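Local coordinates for segregation and condensation protein B (Chlorobium tepidum TLS, PDB 1T6S), which probably takes part in chromosome partitioning during cell division as ScpB, a winged-helix subunit of the bacterial SMC-ScpA-ScpB complex, at residues Q7-L12 with D46-D51; S39-A44 with G66-L71; R50-E53 with F59-H62; S93-E98 with I126-A131. All blocks are in the same frame, centred on the assembly; numbering follows the deposited sequence.

Overall arrangement
Interactions 1, 2 and 3 lie together at the N-terminal end of the chain and all use helix 38-55. Interaction 1 packs that helix on helix 2-18, mainly through buried leucines. Interaction 2 joins its early part to strand 67-72. It is also buried, but pairs a leucine contact with a hydrogen bond from a tyrosine. Interaction 3 joins the later turns of the helix to strand 59-64, the neighbour of strand 67-72, and adds a salt bridge nearer the surface. Interaction 4 is separate, its centre about 39 Å or more from the others. Its helix crossing resembles interaction 1, but an arginine lies beside its apolar contacts and the second subunit is close by.

Interaction 1. Residues Q7-L12 with D46-D51; sequences QLLRSL and DELNRD
Leu9 overlaps Leu48 and Glu47 where helix 2-18 crosses helix 38-55. These are the first and third helices of the N-terminal winged-helix domain. The short segments cross almost at right angles, at -81°, with axes 10.7 Å apart. Leu9 and Leu48 run antiparallel alongside each other, with Leu9 CG 3.8 Å from Leu48 CD2. Leu48 CG lies opposite its own carbonyl carbon (chi1 -69°), which aims both methyls at the first helix. One turn further along, Leu12 closes in more loosely, its CB 4.5 Å from Leu48 CD1. Leu9 and Leu12 also rest on Ala44, and Leu48 reaches Ile61 of the wing, so the leucines belong to the core of the domain. Glu47 bounds this apolar patch. Its extended chain crosses Leu9 at about a right angle, and its OE1 forms a salt bridge with Arg5, outside the two segments. That outside partner probably offsets the cost of setting a charge against a leucine. The carboxylate presents a face to Leu9: the methyl CD2 stands above it, 3.3 Å from Glu47 CD, with Glu47 OE2 at 3.5 Å and OE1 at 3.6 Å.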
# COMPACT_ATOMS: atom_id res chain seq x y z
N GLN A 7 -42.26 -5.53 -3.83
CA GLN A 7 -41.29 -5.75 -4.89
C GLN A 7 -40.22 -4.65 -4.83
O GLN A 7 -39.04 -4.91 -5.02
CB GLN A 7 -41.99 -5.75 -6.25
CG GLN A 7 -41.06 -5.94 -7.43
CD GLN A 7 -40.38 -7.31 -7.46
OE1 GLN A 7 -39.50 -7.54 -8.30
NE2 GLN A 7 -40.78 -8.21 -6.57
N LEU A 8 -40.65 -3.42 -4.54
CA LEU A 8 -39.74 -2.30 -4.43
C LEU A 8 -38.81 -2.55 -3.24
O LEU A 8 -37.62 -2.22 -3.27
CB LEU A 8 -40.51 -1.01 -4.18
CG LEU A 8 -40.19 0.24 -5.01
CD1 LEU A 8 -40.75 1.41 -4.22
CD2 LEU A 8 -38.69 0.43 -5.26
N LEU A 9 -39.37 -3.14 -2.19
CA LEU A 9 -38.59 -3.41 -0.99
C LEU A 9 -37.54 -4.47 -1.33
O LEU A 9 -36.37 -4.34 -0.95
CB LEU A 9 -39.51 -3.87 0.15
CG LEU A 9 -39.31 -3.21 1.52
CD1 LEU A 9 -39.41 -1.70 1.42
CD2 LEU A 9 -40.37 -3.73 2.49
N ARG A 10 -37.95 -5.50 -2.07
CA ARG A 10 -37.05 -6.57 -2.49
C ARG A 10 -35.92 -6.03 -3.38
O ARG A 10 -34.76 -6.47 -3.29
CB ARG A 10 -37.83 -7.68 -3.21
CG ARG A 10 -38.49 -8.67 -2.24
CD ARG A 10 -39.61 -9.50 -2.89
NE ARG A 10 -39.16 -10.22 -4.08
CZ ARG A 10 -38.42 -11.33 -4.06
NH1 ARG A 10 -38.04 -11.88 -2.91
NH2 ARG A 10 -38.06 -11.89 -5.21
N SER A 11 -36.26 -5.08 -4.25
CA SER A 11 -35.26 -4.47 -5.12
C SER A 11 -34.22 -3.70 -4.29
O SER A 11 -33.03 -3.75 -4.57
CB SER A 11 -35.92 -3.53 -6.11
OG SER A 11 -36.89 -4.24 -6.86
N LEU A 12 -34.69 -2.96 -3.28
CA LEU A 12 -33.76 -2.23 -2.44
C LEU A 12 -32.81 -3.21 -1.76
O LEU A 12 -31.59 -2.99 -1.72
CB LEU A 12 -34.49 -1.43 -1.37
CG LEU A 12 -35.29 -0.20 -1.84
CD1 LEU A 12 -36.10 0.35 -0.66
CD2 LEU A 12 -34.36 0.87 -2.39
N ASP A 46 -36.02 0.53 7.29
CA ASP A 46 -36.46 0.10 8.63
C ASP A 46 -37.29 -1.17 8.55
O ASP A 46 -37.11 -2.08 9.36
CB ASP A 46 -37.29 1.19 9.32
CG ASP A 46 -36.49 2.43 9.69
OD1 ASP A 46 -35.25 2.35 9.81
OD2 ASP A 46 -37.10 3.50 9.87
N GLU A 47 -38.20 -1.24 7.57
CA GLU A 47 -39.04 -2.43 7.41
C GLU A 47 -38.20 -3.68 7.15
O GLU A 47 -38.43 -4.73 7.75
CB GLU A 47 -40.06 -2.24 6.27
CG GLU A 47 -40.93 -3.48 6.01
CD GLU A 47 -42.18 -3.20 5.18
OE1 GLU A 47 -42.45 -2.02 4.86
OE2 GLU A 47 -42.92 -4.18 4.87
N LEU A 48 -37.21 -3.56 6.26
CA LEU A 48 -36.34 -4.68 5.96
C LEU A 48 -35.63 -5.11 7.26
O LEU A 48 -35.62 -6.29 7.60
CB LEU A 48 -35.30 -4.30 4.89
CG LEU A 48 -35.79 -4.05 3.45
CD1 LEU A 48 -34.65 -3.58 2.55
CD2 LEU A 48 -36.41 -5.33 2.90
N ASN A 49 -35.04 -4.15 7.96
CA ASN A 49 -34.36 -4.46 9.22
C ASN A 49 -35.32 -5.11 10.21
O ASN A 49 -34.92 -5.96 11.01
CB ASN A 49 -33.72 -3.20 9.84
CG ASN A 49 -32.35 -2.87 9.24
OD1 ASN A 49 -31.58 -3.77 8.86
ND2 ASN A 49 -32.02 -1.58 9.17
N ARG A 50 -36.60 -4.73 10.16
CA ARG A 50 -37.57 -5.36 11.05
C ARG A 50 -37.75 -6.83 10.66
O ARG A 50 -37.84 -7.70 11.53
CB ARG A 50 -38.91 -4.60 11.02
CG ARG A 50 -39.07 -3.64 12.20
CD ARG A 50 -40.49 -3.07 12.30
NE ARG A 50 -40.77 -2.06 11.28
CZ ARG A 50 -40.31 -0.81 11.32
NH1 ARG A 50 -39.53 -0.42 12.32
NH2 ARG A 50 -40.61 0.03 10.35
N ASP A 51 -37.77 -7.12 9.36
CA ASP A 51 -37.90 -8.50 8.89
C ASP A 51 -36.67 -9.34 9.26
O ASP A 51 -36.79 -10.54 9.53
CB ASP A 51 -38.09 -8.56 7.37
CG ASP A 51 -39.47 -8.09 6.93
OD1 ASP A 51 -40.47 -8.48 7.58
OD2 ASP A 51 -39.56 -7.33 5.92

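Interaction 2. Residues S39-A44 with G66-L71; sequences SELQEA and GGYRFL. With NO3 (nitrate ion), chain H.
The Tyr68 ring meets Gln42 at its edge, with Gln42 OE1 close to the ring plane beside the hydroxyl. Oxygen O3 of a nitrate ion, probably from the crystallisation liquor, lies at the same edge, 3.8 Å from Tyr68 CE2. Leu41 and Tyr68 reach toward each other from their two segments, and Leu41 CD1 lies 3.6 Å from Tyr68 CE1. The Gln42 amide is turned 42° from the ring. Tyr68 OH donates to Gln42 OE1 over 2.7 Å, but from 55° above the carbonyl plane. Gln42 CG lies opposite the backbone N and the chain bends at chi2 (57°), which swings the amide back to the tyrosine. The contact ties helix 38-55, the third helix of the winged-helix domain, to the second strand of its wing hairpin. Leu41 also packs on Leu12, Leu25 and Leu28 of the other two helices. Gln42 NE2 serves Asp46 OD1 and, nearly straight, nitrate O3 at 3.2 Å. The ion also accepts from Ala63 N. A leucine in place of Gln42 would probably leave the hydroxyl of the buried Tyr68 without its acceptor. On the strand, Arg69 NE and NH2 both grip Gly67 O, with NE at 3.1 Å.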
# COMPACT_ATOMS: atom_id res chain seq x y z
N SER A 39 -36.97 10.40 3.70
CA SER A 39 -37.72 9.81 4.78
C SER A 39 -38.34 8.48 4.33
O SER A 39 -38.34 7.50 5.08
CB SER A 39 -38.80 10.78 5.23
OG SER A 39 -39.37 10.33 6.44
N GLU A 40 -38.86 8.45 3.11
CA GLU A 40 -39.47 7.24 2.58
C GLU A 40 -38.43 6.12 2.45
O GLU A 40 -38.72 4.97 2.76
CB GLU A 40 -40.12 7.51 1.20
CG GLU A 40 -40.69 6.27 0.51
CD GLU A 40 -41.20 6.54 -0.91
OE1 GLU A 40 -40.78 7.54 -1.53
OE2 GLU A 40 -42.01 5.74 -1.42
N LEU A 41 -37.21 6.46 2.03
CA LEU A 41 -36.17 5.45 1.87
C LEU A 41 -35.77 4.83 3.20
O LEU A 41 -35.58 3.62 3.31
CB LEU A 41 -34.92 6.06 1.22
CG LEU A 41 -34.09 5.18 0.27
CD1 LEU A 41 -32.64 5.61 0.33
CD2 LEU A 41 -34.22 3.71 0.62
N GLN A 42 -35.62 5.67 4.22
CA GLN A 42 -35.24 5.19 5.54
C GLN A 42 -36.32 4.28 6.11
O GLN A 42 -36.02 3.31 6.81
CB GLN A 42 -34.99 6.37 6.48
CG GLN A 42 -34.53 5.94 7.86
CD GLN A 42 -33.26 5.10 7.80
OE1 GLN A 42 -32.21 5.56 7.33
NE2 GLN A 42 -33.35 3.86 8.26
N GLU A 43 -37.58 4.61 5.81
CA GLU A 43 -38.74 3.84 6.27
C GLU A 43 -38.76 2.46 5.61
O GLU A 43 -39.17 1.48 6.23
CB GLU A 43 -40.03 4.61 5.91
CG GLU A 43 -41.19 4.44 6.87
CD GLU A 43 -42.25 5.55 6.72
OE1 GLU A 43 -42.91 5.62 5.65
OE2 GLU A 43 -42.40 6.35 7.68
N ALA A 44 -38.32 2.38 4.36
CA ALA A 44 -38.29 1.10 3.65
C ALA A 44 -37.16 0.27 4.25
O ALA A 44 -37.30 -0.93 4.45
CB ALA A 44 -38.05 1.33 2.16
N GLY A 66 -24.86 8.84 4.78
CA GLY A 66 -25.62 8.91 3.54
C GLY A 66 -25.51 7.70 2.63
O GLY A 66 -26.06 7.72 1.53
N GLY A 67 -24.79 6.66 3.06
CA GLY A 67 -24.66 5.45 2.27
C GLY A 67 -25.14 4.24 3.06
O GLY A 67 -24.71 4.04 4.20
N TYR A 68 -26.04 3.45 2.49
CA TYR A 68 -26.53 2.26 3.20
C TYR A 68 -25.70 1.03 2.86
O TYR A 68 -25.31 0.84 1.72
CB TYR A 68 -28.00 1.96 2.85
CG TYR A 68 -29.00 2.99 3.33
CD1 TYR A 68 -29.35 4.09 2.53
CD2 TYR A 68 -29.61 2.86 4.58
CE1 TYR A 68 -30.28 5.04 2.98
CE2 TYR A 68 -30.54 3.80 5.04
CZ TYR A 68 -30.87 4.88 4.24
OH TYR A 68 -31.77 5.81 4.71
N ARG A 69 -25.44 0.20 3.86
CA ARG A 69 -24.70 -1.05 3.63
C ARG A 69 -25.06 -2.06 4.72
O ARG A 69 -25.48 -1.69 5.81
CB ARG A 69 -23.18 -0.83 3.63
CG ARG A 69 -22.52 -0.72 5.01
CD ARG A 69 -23.04 0.44 5.85
NE ARG A 69 -22.82 1.79 5.29
CZ ARG A 69 -21.64 2.36 5.06
NH1 ARG A 69 -20.51 1.72 5.31
NH2 ARG A 69 -21.58 3.62 4.64
N PHE A 70 -24.90 -3.34 4.40
CA PHE A 70 -25.15 -4.42 5.34
C PHE A 70 -23.94 -4.56 6.24
O PHE A 70 -22.81 -4.33 5.81
CB PHE A 70 -25.35 -5.74 4.61
CG PHE A 70 -26.76 -5.99 4.16
CD1 PHE A 70 -27.18 -5.55 2.91
CD2 PHE A 70 -27.67 -6.64 5.00
CE1 PHE A 70 -28.50 -5.76 2.49
CE2 PHE A 70 -28.99 -6.85 4.59
CZ PHE A 70 -29.41 -6.41 3.33
N LEU A 71 -24.18 -4.95 7.48
CA LEU A 71 -23.11 -5.20 8.46
C LEU A 71 -23.59 -6.37 9.31
O LEU A 71 -24.79 -6.49 9.58
CB LEU A 71 -22.88 -3.97 9.34
CG LEU A 71 -21.52 -3.26 9.29
CD1 LEU A 71 -21.06 -3.02 7.87
CD2 LEU A 71 -21.65 -1.94 10.05
N NO3 H . -30.39 2.56 9.60
O1 NO3 H . -31.32 2.61 10.41
O2 NO3 H . -29.30 2.87 10.00
O3 NO3 H . -30.66 2.20 8.48

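Interaction 3. Residues R50-E53 with F59-H62. With NO3 (nitrate ion), chain L.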
# COMPACT_ATOMS: atom_id res chain seq x y z
N ARG A 50 -36.60 -4.73 10.16
CA ARG A 50 -37.57 -5.36 11.05
C ARG A 50 -37.75 -6.83 10.66
O ARG A 50 -37.84 -7.70 11.53
CB ARG A 50 -38.91 -4.60 11.02
CG ARG A 50 -39.07 -3.64 12.20
CD ARG A 50 -40.49 -3.07 12.30
NE ARG A 50 -40.77 -2.06 11.28
CZ ARG A 50 -40.31 -0.81 11.32
NH1 ARG A 50 -39.53 -0.42 12.32
NH2 ARG A 50 -40.61 0.03 10.35
N ASP A 51 -37.77 -7.12 9.36
CA ASP A 51 -37.90 -8.50 8.89
C ASP A 51 -36.67 -9.34 9.26
O ASP A 51 -36.79 -10.54 9.53
CB ASP A 51 -38.09 -8.56 7.37
CG ASP A 51 -39.47 -8.09 6.93
OD1 ASP A 51 -40.47 -8.48 7.58
OD2 ASP A 51 -39.56 -7.33 5.92
N TYR A 52 -35.49 -8.71 9.24
CA TYR A 52 -34.24 -9.40 9.59
C TYR A 52 -34.30 -9.80 11.07
O TYR A 52 -33.92 -10.90 11.45
CB TYR A 52 -33.02 -8.49 9.35
CG TYR A 52 -32.84 -8.09 7.89
CD1 TYR A 52 -32.19 -6.90 7.55
CD2 TYR A 52 -33.40 -8.86 6.86
CE1 TYR A 52 -32.10 -6.47 6.22
CE2 TYR A 52 -33.32 -8.44 5.53
CZ TYR A 52 -32.68 -7.24 5.22
OH TYR A 52 -32.67 -6.80 3.92
N GLU A 53 -34.77 -8.87 11.89
CA GLU A 53 -34.91 -9.13 13.32
C GLU A 53 -35.93 -10.26 13.54
O GLU A 53 -35.70 -11.16 14.33
CB GLU A 53 -35.38 -7.88 14.03
CG GLU A 53 -35.94 -8.16 15.41
CD GLU A 53 -34.86 -8.40 16.43
OE1 GLU A 53 -35.19 -8.88 17.54
OE2 GLU A 53 -33.68 -8.10 16.13
N PHE A 59 -27.49 -10.16 10.13
CA PHE A 59 -27.02 -8.90 9.56
C PHE A 59 -28.11 -7.83 9.57
O PHE A 59 -29.30 -8.13 9.74
CB PHE A 59 -26.51 -9.12 8.14
CG PHE A 59 -27.40 -9.99 7.30
CD1 PHE A 59 -28.61 -9.51 6.81
CD2 PHE A 59 -27.05 -11.31 7.01
CE1 PHE A 59 -29.44 -10.33 6.05
CE2 PHE A 59 -27.88 -12.13 6.25
CZ PHE A 59 -29.07 -11.64 5.77
N ARG A 60 -27.70 -6.58 9.38
CA ARG A 60 -28.62 -5.44 9.36
C ARG A 60 -28.12 -4.38 8.42
O ARG A 60 -26.91 -4.27 8.19
CB ARG A 60 -28.74 -4.78 10.75
CG ARG A 60 -29.31 -5.65 11.86
CD ARG A 60 -30.80 -5.91 11.70
NE ARG A 60 -31.34 -6.65 12.84
CZ ARG A 60 -31.18 -7.96 13.04
NH1 ARG A 60 -30.51 -8.69 12.15
NH2 ARG A 60 -31.68 -8.54 14.14
N ILE A 61 -29.04 -3.59 7.88
CA ILE A 61 -28.68 -2.48 7.01
C ILE A 61 -28.46 -1.24 7.90
O ILE A 61 -29.29 -0.89 8.74
CB ILE A 61 -29.78 -2.17 5.95
CG1 ILE A 61 -29.88 -3.34 4.96
CG2 ILE A 61 -29.45 -0.88 5.22
CD1 ILE A 61 -31.13 -3.32 4.08
N HIS A 62 -27.32 -0.58 7.69
CA HIS A 62 -26.93 0.62 8.42
C HIS A 62 -26.74 1.83 7.51
O HIS A 62 -26.15 1.74 6.41
CB HIS A 62 -25.61 0.37 9.16
CG HIS A 62 -25.70 -0.67 10.24
ND1 HIS A 62 -25.82 -0.35 11.57
CD2 HIS A 62 -25.67 -2.02 10.18
CE1 HIS A 62 -25.86 -1.45 12.29
NE2 HIS A 62 -25.77 -2.48 11.47
N NO3 L . -25.88 2.98 11.83
O1 NO3 L . -24.86 2.32 12.08
O2 NO3 L . -25.81 4.15 11.96
O3 NO3 L . -26.86 2.37 11.46
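Arg60 lays one face of its guanidinium over the backbone of Tyr52 and Glu53 and pairs with the Glu53 carboxylate. This joins helix 38-55 to the first strand of the wing in the N-terminal winged-helix domain. Arg60 NH2 donates to Glu53 OE2 at 2.9 Å, a salt bridge met on the anti side of the carboxylate. Although Arg60 CB points away from the helix, the bend at chi2 (-71°) folds the chain back to it. Arg60 NH1 turns to the backbone and donates to Phe59 O at 2.8 Å and to Arg57 O. A leucine at this position would probably leave Glu53 without its charge partner and both carbonyls without this donor. The Tyr52 hydroxyl is hydrogen-bonded with Glu13 OE1, and Asn49 OD1 accepts from Ile61 N. His62 ND1 donates to two oxygens of a nitrate ion, O1 and O3, each at 2.9 Å; the ion also binds Arg140 NE of the second subunit. Among these polar groups, Phe59 makes an edge-to-face contact with Tyr52, its edge toward the Tyr52 face, with centroids 5.5 Å apart. At the Tyr52 edge, Ile61 CD1 lies 3.8 Å from Tyr52 OH.

Interaction 4. Residues S93-E98 with I126-A131; sequences SRSMLE and IDRLLA. With NO3 (nitrate ion), chain C; NO3 (nitrate ion), chain E; NO3 (nitrate ion), chain I.
Met96 carries most of the contact, lying between Arg128 and Leu129 of the facing helix. Its CG sits at the edge of the Arg128 guanidinium, 3.3 Å from Arg128 NE. The bend at chi3 (38°) turns its methyl toward Leu129, and Met96 CE comes within 3.4 Å of Leu129 CD2, tighter than usual for two carbons. Arg128 NE is buried here and has no polar partner in the model. Ser95 OG lies 2.8 Å from Arg128 NH2, also near the guanidinium plane, but the angle is too poor for a hydrogen bond. That hydroxyl is engaged by its own helix instead. With OG in the crowded position between backbone N and carbonyl carbon (chi1 63°), it bonds to Arg91 O and Leu92 O. The contact lies in the C-terminal winged-helix domain. There helix 87-106 is the first helix, and helix 125-131 takes the place of the recognition helix of DNA-binding relatives. The short segments cross at -78°. Leu129 is backed by Val99 and Leu100 of the first helix and by Ile135 of the wing. The second subunit also packs on helix 87-106, at Met96 (its Phe160), Leu97 (its Leu100) and Arg94 (a cation-pi contact with its Trp105). Nitrate ions, probably from the crystallisation liquor, sit around the two helices. Arg94 NE donates to O1 of one, at 2.7 Å. Another meets the start of helix 125-131, taking Ile126 N at 2.8 Å through O2 and Asp127 N at 2.9 Å through O3.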
# COMPACT_ATOMS: atom_id res chain seq x y z
N SER A 93 0.82 -7.99 7.99
CA SER A 93 0.39 -6.66 7.59
C SER A 93 1.07 -5.54 8.41
O SER A 93 1.61 -4.59 7.84
CB SER A 93 -1.12 -6.51 7.73
OG SER A 93 -1.81 -7.27 6.75
N ARG A 94 1.04 -5.66 9.73
CA ARG A 94 1.62 -4.64 10.59
C ARG A 94 3.12 -4.48 10.36
O ARG A 94 3.62 -3.36 10.20
CB ARG A 94 1.36 -4.97 12.06
CG ARG A 94 1.99 -3.95 13.03
CD ARG A 94 1.62 -4.19 14.49
NE ARG A 94 2.23 -5.40 15.06
CZ ARG A 94 2.14 -5.74 16.35
NH1 ARG A 94 1.48 -4.96 17.20
NH2 ARG A 94 2.72 -6.86 16.79
N SER A 95 3.85 -5.59 10.35
CA SER A 95 5.28 -5.53 10.17
C SER A 95 5.64 -4.88 8.84
O SER A 95 6.49 -4.00 8.80
CB SER A 95 5.91 -6.94 10.29
OG SER A 95 5.45 -7.82 9.29
N MET A 96 4.98 -5.29 7.76
CA MET A 96 5.29 -4.69 6.47
C MET A 96 5.02 -3.19 6.47
O MET A 96 5.82 -2.41 5.94
CB MET A 96 4.47 -5.35 5.35
CG MET A 96 5.12 -6.58 4.78
SD MET A 96 4.41 -7.07 3.19
CE MET A 96 4.14 -5.50 2.45
N LEU A 97 3.90 -2.79 7.07
CA LEU A 97 3.54 -1.38 7.14
C LEU A 97 4.50 -0.54 7.98
O LEU A 97 4.88 0.57 7.57
CB LEU A 97 2.11 -1.23 7.67
CG LEU A 97 1.04 -1.68 6.66
CD1 LEU A 97 -0.34 -1.44 7.25
CD2 LEU A 97 1.17 -0.89 5.36
N GLU A 98 4.89 -1.05 9.15
CA GLU A 98 5.82 -0.34 10.04
C GLU A 98 7.20 -0.15 9.38
O GLU A 98 7.77 0.94 9.44
CB GLU A 98 6.01 -1.09 11.37
CG GLU A 98 4.82 -0.99 12.33
CD GLU A 98 5.06 -1.69 13.69
OE1 GLU A 98 4.18 -1.58 14.58
OE2 GLU A 98 6.11 -2.35 13.86
N ILE A 126 11.98 -6.31 4.66
CA ILE A 126 12.66 -5.70 3.52
C ILE A 126 12.51 -6.56 2.27
O ILE A 126 12.22 -6.05 1.19
CB ILE A 126 14.16 -5.48 3.78
CG1 ILE A 126 14.35 -4.27 4.71
CG2 ILE A 126 14.90 -5.27 2.46
CD1 ILE A 126 13.90 -4.52 6.10
N ASP A 127 12.74 -7.87 2.41
CA ASP A 127 12.61 -8.74 1.25
C ASP A 127 11.18 -8.70 0.71
O ASP A 127 10.98 -8.66 -0.51
CB ASP A 127 12.97 -10.20 1.59
CG ASP A 127 14.47 -10.44 1.69
OD1 ASP A 127 15.25 -9.71 1.05
OD2 ASP A 127 14.86 -11.38 2.41
N ARG A 128 10.20 -8.70 1.60
CA ARG A 128 8.81 -8.67 1.18
C ARG A 128 8.48 -7.38 0.44
O ARG A 128 7.84 -7.39 -0.61
CB ARG A 128 7.87 -8.86 2.38
CG ARG A 128 8.04 -10.20 3.07
CD ARG A 128 6.82 -10.57 3.92
NE ARG A 128 6.55 -9.60 4.98
CZ ARG A 128 7.13 -9.58 6.17
NH1 ARG A 128 8.02 -10.51 6.49
NH2 ARG A 128 6.81 -8.63 7.04
N LEU A 129 8.99 -6.26 0.95
CA LEU A 129 8.73 -4.96 0.34
C LEU A 129 9.44 -4.84 -1.01
O LEU A 129 8.92 -4.22 -1.94
CB LEU A 129 9.13 -3.83 1.30
CG LEU A 129 8.25 -3.73 2.57
CD1 LEU A 129 8.80 -2.69 3.52
CD2 LEU A 129 6.82 -3.35 2.15
N LEU A 130 10.62 -5.45 -1.13
CA LEU A 130 11.36 -5.41 -2.39
C LEU A 130 10.63 -6.25 -3.44
O LEU A 130 10.50 -5.85 -4.59
CB LEU A 130 12.79 -5.94 -2.21
CG LEU A 130 13.81 -5.02 -1.54
CD1 LEU A 130 14.98 -5.84 -1.03
CD2 LEU A 130 14.30 -3.95 -2.54
N ALA A 131 10.15 -7.43 -3.03
CA ALA A 131 9.43 -8.32 -3.93
C ALA A 131 8.12 -7.70 -4.44
O ALA A 131 7.61 -8.09 -5.49
CB ALA A 131 9.14 -9.66 -3.22
N NO3 C . 14.66 -8.28 5.65
O1 NO3 C . 15.84 -8.43 6.06
O2 NO3 C . 13.97 -7.54 6.28
O3 NO3 C . 14.33 -8.89 4.67
N NO3 E . 4.84 -7.09 13.64
O1 NO3 E . 3.66 -7.36 13.97
O2 NO3 E . 5.17 -5.94 13.69
O3 NO3 E . 5.56 -8.01 13.29
N NO3 I . -4.97 -7.14 8.10
O1 NO3 I . -4.13 -8.05 8.16
O2 NO3 I . -6.12 -7.44 8.30
O3 NO3 I . -4.58 -6.02 7.83